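Local coordinates for putative MCP-type signal transduction protein (Campylobacter jejuni subsp. jejuni serotype O:2, PDB 4WY9) that probably serves as a chemotaxis receptor, its periplasmic tandem-PAS region sensing chemical signals, apparently by an indirect route of ligand recognition, at residues N256-A259 with D263-Y266. Sequence-based numbering, arbitrary orientation. Where two conformers were deposited one is given.
Sequences NYIA and DDSY. With ACT (acetate ion), chain B.
Tyr257 and Ser265 form the antiparallel hydrogen-bonded pair near the turn of a beta hairpin, in which strand 253-258, outermost in a five-stranded antiparallel sheet, meets strand 264-274. This sheet has the 2-1-5-4-3 strand order expected of a PAS-type fold, and the short strand segments depart clearly from exact antiparallel alignment, a marked twist.

Backbone bonding defines the register. Tyr257 N donates to Ser265 O at 2.9 Å, and Ser265 N returns a bond to Tyr257 O at 2.7 Å. Nearer the turn, Ala259 N reaches Asp263 O at 3.0 Å almost without bending (178° at the hydrogen). The same oxygen accepts from Ser265 OG at 2.8 Å, so two donors grip it from opposite faces of its carbonyl plane. Ser265 OG can make this bond because it stands beside its own backbone N, turned back along the strand.

Side chains on the face of Asn256, Ile258, Asp264 and Tyr266 touch lightly. Asn256 lies alongside Tyr266, its amide plane 70° from the ring. Stronger polar partners sit beyond the hairpin: Asp264 OD1 makes a salt bridge with Lys287, whose ammonium also forms a cation-pi contact with the Tyr266 ring, and Tyr266 OH bonds to Thr9 of the long helix 8-51.

The other face carries Tyr257 and Ser265. With CG anti to the backbone N (chi1 177°), the Tyr257 ring extends past Ala259 to an acetate, probably from the crystallisation liquor and also held by Ser260 and His221. Acetate OXT lies near the ring plane at its edge, accepting a hydrogen bond from Tyr257 OH at 2.6 Å and approaching Ala259 CB at 3.5 Å.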
loop_
_atom_site.group_PDB
_atom_site.type_symbol
_atom_site.label_atom_id
_atom_site.label_comp_id
_atom_site.label_asym_id
_atom_site.label_seq_id
_atom_site.Cartn_x
_atom_site.Cartn_y
_atom_site.Cartn_z
ATOM N N ASN A 256 2.224 11.092 -25.629
ATOM C CA ASN A 256 3.288 12.073 -25.572
ATOM C C ASN A 256 3.233 12.732 -24.208
ATOM O O ASN A 256 2.149 13.080 -23.725
ATOM C CB ASN A 256 3.143 13.099 -26.694
ATOM C CG ASN A 256 3.577 12.557 -28.070
ATOM O OD1 ASN A 256 3.603 11.347 -28.329
ATOM N ND2 ASN A 256 3.845 13.441 -28.959
ATOM N N TYR A 257 4.375 12.930 -23.582
ATOM C CA TYR A 257 4.428 13.378 -22.197
ATOM C C TYR A 257 5.694 14.156 -21.930
ATOM O O TYR A 257 6.765 13.704 -22.241
ATOM C CB TYR A 257 4.385 12.139 -21.278
ATOM C CG TYR A 257 4.509 12.408 -19.791
ATOM C CD1 TYR A 257 3.441 12.911 -19.069
ATOM C CD2 TYR A 257 5.692 12.122 -19.108
ATOM C CE1 TYR A 257 3.540 13.142 -17.725
ATOM C CE2 TYR A 257 5.794 12.350 -17.741
ATOM C CZ TYR A 257 4.722 12.875 -17.066
ATOM O OH TYR A 257 4.814 13.133 -15.724
ATOM N N ILE A 258 5.560 15.318 -21.300
ATOM C CA ILE A 258 6.708 16.095 -20.882
ATOM C C ILE A 258 6.902 15.888 -19.386
ATOM O O ILE A 258 6.051 16.292 -18.596
ATOM C CB ILE A 258 6.568 17.585 -21.207
ATOM C CG1 ILE A 258 6.415 17.768 -22.719
ATOM C CG2 ILE A 258 7.757 18.344 -20.661
ATOM C CD1 ILE A 258 6.251 19.198 -23.126
ATOM N N ALA A 259 8.003 15.235 -19.029
ATOM C CA ALA A 259 8.235 14.803 -17.654
ATOM C C ALA A 259 8.664 15.952 -16.758
ATOM O O ALA A 259 8.988 17.031 -17.233
ATOM C CB ALA A 259 9.279 13.716 -17.623
ATOM N N ASP A 263 12.068 16.307 -19.760
ATOM C CA ASP A 263 12.284 15.446 -20.901
ATOM C C ASP A 263 10.992 15.193 -21.679
ATOM O O ASP A 263 10.023 14.623 -21.159
ATOM C CB ASP A 263 12.855 14.084 -20.492
ATOM C CG ASP A 263 14.316 14.132 -20.075
ATOM O OD1 ASP A 263 14.989 15.154 -20.280
ATOM O OD2 ASP A 263 14.813 13.100 -19.590
ATOM N N ASP A 264 11.023 15.521 -22.964
ATOM C CA ASP A 264 9.953 15.202 -23.883
ATOM C C ASP A 264 9.979 13.692 -24.147
ATOM O O ASP A 264 10.983 13.167 -24.639
ATOM C CB ASP A 264 10.136 16.004 -25.168
ATOM C CG ASP A 264 8.938 15.953 -26.078
ATOM O OD1 ASP A 264 8.019 15.181 -25.836
ATOM O OD2 ASP A 264 8.932 16.741 -27.033
ATOM N N SER A 265 8.897 12.998 -23.813
ATOM C CA SER A 265 8.911 11.562 -23.685
ATOM C C SER A 265 7.710 10.884 -24.324
ATOM O O SER A 265 6.691 11.531 -24.601
ATOM C CB SER A 265 8.964 11.154 -22.199
ATOM O OG SER A 265 10.028 11.820 -21.504
ATOM N N TYR A 266 7.828 9.571 -24.519
ATOM C CA TYR A 266 6.676 8.697 -24.617
ATOM C C TYR A 266 6.382 8.183 -23.217
ATOM O O TYR A 266 7.306 7.881 -22.457
ATOM C CB TYR A 266 6.923 7.534 -25.575
ATOM C CG TYR A 266 7.217 7.984 -26.990
ATOM C CD1 TYR A 266 6.232 8.548 -27.763
ATOM C CD2 TYR A 266 8.478 7.809 -27.549
ATOM C CE1 TYR A 266 6.490 8.988 -29.062
ATOM C CE2 TYR A 266 8.741 8.228 -28.825
ATOM C CZ TYR A 266 7.747 8.806 -29.591
ATOM O OH TYR A 266 8.030 9.220 -30.869
HETATM C C ACT B . 7.654 12.454 -13.963
HETATM O O ACT B . 8.612 12.765 -13.197
HETATM O OXT ACT B . 7.245 13.328 -14.778
HETATM C CH3 ACT B . 7.000 11.120 -13.869
#